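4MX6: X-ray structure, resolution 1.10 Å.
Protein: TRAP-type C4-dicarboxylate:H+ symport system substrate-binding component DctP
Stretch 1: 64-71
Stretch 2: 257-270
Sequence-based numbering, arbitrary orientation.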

# COMPACT_ATOMS: atom_id res chain seq x y z
N GLN A 64 18.70 5.29 19.41
CA GLN A 64 18.59 5.83 20.76
C GLN A 64 18.65 4.76 21.84
O GLN A 64 19.28 4.97 22.87
CB GLN A 64 17.26 6.54 20.94
CG GLN A 64 17.18 7.84 20.19
CD GLN A 64 15.75 8.29 19.99
OE1 GLN A 64 14.88 8.02 20.82
NE2 GLN A 64 15.48 8.95 18.87
N ARG A 65 17.98 3.63 21.61
CA ARG A 65 17.77 2.63 22.65
C ARG A 65 18.84 1.54 22.67
O ARG A 65 19.03 0.90 23.71
CB ARG A 65 16.37 2.02 22.52
CG ARG A 65 15.30 3.08 22.65
CD ARG A 65 13.90 2.57 22.37
NE ARG A 65 12.95 3.67 22.48
CZ ARG A 65 11.63 3.56 22.34
NH1 ARG A 65 11.06 2.39 22.07
NH2 ARG A 65 10.87 4.64 22.47
N LEU A 66 19.52 1.35 21.54
CA LEU A 66 20.57 0.33 21.41
C LEU A 66 21.85 0.92 20.82
O LEU A 66 22.43 0.36 19.88
CB LEU A 66 20.08 -0.80 20.51
CG LEU A 66 18.87 -1.57 21.06
CD1 LEU A 66 18.21 -2.40 19.97
CD2 LEU A 66 19.29 -2.46 22.22
N PRO A 67 22.32 2.05 21.37
CA PRO A 67 23.48 2.71 20.77
C PRO A 67 24.71 1.83 20.74
O PRO A 67 25.08 1.21 21.75
CB PRO A 67 23.70 3.93 21.67
CG PRO A 67 23.04 3.59 22.96
CD PRO A 67 21.86 2.73 22.59
N GLY A 68 25.35 1.77 19.58
CA GLY A 68 26.54 0.98 19.40
C GLY A 68 26.29 -0.50 19.17
O GLY A 68 27.23 -1.24 18.85
N GLU A 69 25.04 -0.93 19.32
CA GLU A 69 24.71 -2.34 19.17
C GLU A 69 24.05 -2.62 17.82
O GLU A 69 24.35 -3.62 17.17
CB GLU A 69 23.77 -2.79 20.29
CG GLU A 69 24.35 -2.65 21.69
CD GLU A 69 23.31 -2.96 22.77
OE1 GLU A 69 22.75 -4.06 22.73
OE2 GLU A 69 23.04 -2.10 23.62
N TYR A 70 23.14 -1.73 17.42
CA TYR A 70 22.44 -1.83 16.15
C TYR A 70 22.34 -0.44 15.54
O TYR A 70 22.23 0.56 16.24
CB TYR A 70 21.03 -2.41 16.33
CG TYR A 70 21.05 -3.84 16.80
CD1 TYR A 70 21.12 -4.15 18.16
CD2 TYR A 70 21.05 -4.88 15.89
CE1 TYR A 70 21.18 -5.46 18.59
CE2 TYR A 70 21.10 -6.18 16.30
CZ TYR A 70 21.17 -6.47 17.66
OH TYR A 70 21.22 -7.78 18.09
N THR A 71 22.37 -0.40 14.21
CA THR A 71 22.09 0.82 13.48
C THR A 71 21.14 0.47 12.35
O THR A 71 21.19 -0.65 11.84
CB THR A 71 23.37 1.46 12.90
OG1 THR A 71 23.06 2.72 12.32
CG2 THR A 71 24.01 0.55 11.86
N SER A 257 17.69 -14.79 14.31
CA SER A 257 19.12 -14.59 14.55
C SER A 257 19.39 -13.57 15.65
O SER A 257 20.52 -13.47 16.15
CB SER A 257 19.84 -14.17 13.27
OG SER A 257 19.66 -12.79 12.98
N LEU A 258 18.37 -12.81 16.03
CA LEU A 258 18.54 -11.82 17.09
C LEU A 258 18.46 -12.45 18.47
O LEU A 258 17.66 -13.37 18.69
CB LEU A 258 17.44 -10.76 16.99
CG LEU A 258 17.45 -9.88 15.75
CD1 LEU A 258 16.16 -9.10 15.63
CD2 LEU A 258 18.63 -8.94 15.79
N PRO A 259 19.26 -11.96 19.42
CA PRO A 259 19.04 -12.42 20.79
C PRO A 259 17.67 -11.93 21.27
O PRO A 259 17.21 -10.86 20.86
CB PRO A 259 20.18 -11.79 21.60
CG PRO A 259 20.83 -10.81 20.72
CD PRO A 259 20.32 -10.95 19.32
N ALA A 260 17.02 -12.71 22.11
CA ALA A 260 15.62 -12.43 22.44
C ALA A 260 15.40 -11.05 23.07
O ALA A 260 14.38 -10.39 22.80
CB ALA A 260 15.07 -13.52 23.34
N ASP A 261 16.34 -10.61 23.90
CA ASP A 261 16.18 -9.32 24.57
C ASP A 261 16.31 -8.16 23.58
O ASP A 261 15.50 -7.22 23.61
CB ASP A 261 17.10 -9.16 25.81
CG ASP A 261 18.51 -9.72 25.62
OD1 ASP A 261 19.03 -9.80 24.48
OD2 ASP A 261 19.12 -10.09 26.67
N LYS A 262 17.26 -8.26 22.66
CA LYS A 262 17.43 -7.23 21.64
C LYS A 262 16.24 -7.24 20.68
O LYS A 262 15.77 -6.18 20.26
CB LYS A 262 18.74 -7.44 20.88
CG LYS A 262 19.98 -7.51 21.75
CD LYS A 262 20.11 -6.32 22.64
CE LYS A 262 21.15 -6.55 23.73
NZ LYS A 262 21.29 -5.36 24.62
N ARG A 263 15.78 -8.43 20.32
CA ARG A 263 14.61 -8.55 19.45
C ARG A 263 13.42 -7.82 20.06
O ARG A 263 12.68 -7.13 19.36
CB ARG A 263 14.26 -10.02 19.21
CG ARG A 263 13.14 -10.20 18.20
CD ARG A 263 12.64 -11.63 18.06
NE ARG A 263 13.71 -12.59 17.80
CZ ARG A 263 14.07 -13.60 18.58
NH1 ARG A 263 13.46 -13.87 19.73
NH2 ARG A 263 15.06 -14.37 18.19
N LYS A 264 13.22 -7.97 21.37
CA LYS A 264 12.10 -7.31 22.03
C LYS A 264 12.19 -5.79 21.95
O LYS A 264 11.20 -5.12 21.70
CB LYS A 264 12.03 -7.77 23.48
CG LYS A 264 10.87 -7.18 24.25
CD LYS A 264 10.76 -7.78 25.63
CE LYS A 264 9.55 -7.25 26.35
NZ LYS A 264 9.40 -7.89 27.66
N VAL A 265 13.38 -5.24 22.15
CA VAL A 265 13.58 -3.80 22.03
C VAL A 265 13.31 -3.33 20.59
O VAL A 265 12.63 -2.31 20.36
CB VAL A 265 15.01 -3.40 22.46
CG1 VAL A 265 15.25 -1.92 22.25
CG2 VAL A 265 15.25 -3.76 23.92
N ILE A 266 13.82 -4.07 19.61
CA ILE A 266 13.61 -3.73 18.21
C ILE A 266 12.12 -3.79 17.84
O ILE A 266 11.60 -2.90 17.16
CB ILE A 266 14.47 -4.64 17.31
CG1 ILE A 266 15.95 -4.32 17.53
CG2 ILE A 266 14.07 -4.49 15.85
CD1 ILE A 266 16.90 -5.33 16.97
N LYS A 267 11.42 -4.81 18.33
CA LYS A 267 10.00 -4.96 18.05
C LYS A 267 9.20 -3.81 18.65
O LYS A 267 8.31 -3.26 18.00
CB LYS A 267 9.49 -6.30 18.59
CG LYS A 267 7.98 -6.53 18.38
CD LYS A 267 7.53 -6.38 16.92
CE LYS A 267 6.17 -7.05 16.68
NZ LYS A 267 5.10 -6.50 17.54
N GLU A 268 9.53 -3.40 19.87
CA GLU A 268 8.82 -2.30 20.50
C GLU A 268 9.07 -0.99 19.74
O GLU A 268 8.15 -0.19 19.57
CB GLU A 268 9.22 -2.15 21.97
CG GLU A 268 8.68 -0.90 22.65
CD GLU A 268 7.16 -0.84 22.70
OE1 GLU A 268 6.51 -1.91 22.68
OE2 GLU A 268 6.62 0.28 22.78
N ALA A 269 10.29 -0.80 19.25
CA ALA A 269 10.62 0.38 18.46
C ALA A 269 9.82 0.36 17.16
O ALA A 269 9.30 1.39 16.71
CB ALA A 269 12.12 0.43 18.16
N LEU A 270 9.71 -0.82 16.55
CA LEU A 270 8.92 -0.95 15.34
C LEU A 270 7.45 -0.60 15.59
O LEU A 270 6.84 0.12 14.83
CB LEU A 270 9.05 -2.37 14.80
CG LEU A 270 8.62 -2.52 13.35
CD1 LEU A 270 9.74 -2.03 12.44
CD2 LEU A 270 8.35 -3.96 13.10
O HOH W 1 12.15 -0.21 22.20

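The packing of a helix against a distant loop often follows a simple plan, with an apolar centre and polar links near its margin, and the contact between residues 64-71 and 257-270 of this substrate-binding component is a compact example. Touching residues are at least 188 positions apart in sequence, yet the stretches bury 433 Å² between them, counting both sides. The helix that starts at A260 presents K262, V265, I266 and A269, kept on one side by steps of three or four residues from K262 to V265 or I266 and on to A269, to a segment that leaves its own helix at L66 and enters a strand at Y70.

Apolar packing supplies the centre. L66, buried and in the mt rotamer, has its CA-to-CB bond pointing toward the helix and places CD1 3.8 Å from both V265 CG1 and I266 CG1. Its other methyl, CD2, lies 4.0 Å from K262 CD, so the aliphatic part of the lysine extends the greasy surface. A branched leucine suits this position because both of its methyls reach V265, while CD1 also meets I266 and CD2 also meets K262. R65 CB lies 4.1 Å from V265 CG1.

Y70 covers more of its own surface against the other stretch than any other residue here. I266 CD1 sits 4.2 Å from the centroid of the Y70 ring and only 6° off the ring normal, a CH-pi contact over one face. Although the CA-to-CB bond of I266 points sideways, its extended side chain carries that methyl to the ring. L258 behaves likewise, its CD2 reaching to 3.7 Å from Y70 CE2. The tyrosine is long enough for its OH to approach P259 CD at 3.5 Å, just before the helix, and K262 CB at 3.7 Å; these are van der Waals contacts.

Charge provides the direct polar link. K262 NZ donates a hydrogen bond to E69 OE1 at 2.7 Å, within a salt bridge. Two m torsions bend the lysine near its base before the chain runs out straight, letting one residue pack its methylenes and deliver its ammonium to the carboxylate. The glutamate's turn is held by a hydrogen bond from E69 N to L66 O, 3.0 Å.

A water completes the set, accepting from R65 NH1 at 2.8 Å and donating to V265 O at 2.8 Å. The extended arginine side chain reaches along the helix, and R65 NH1 lies 4.1 Å from E268 CG.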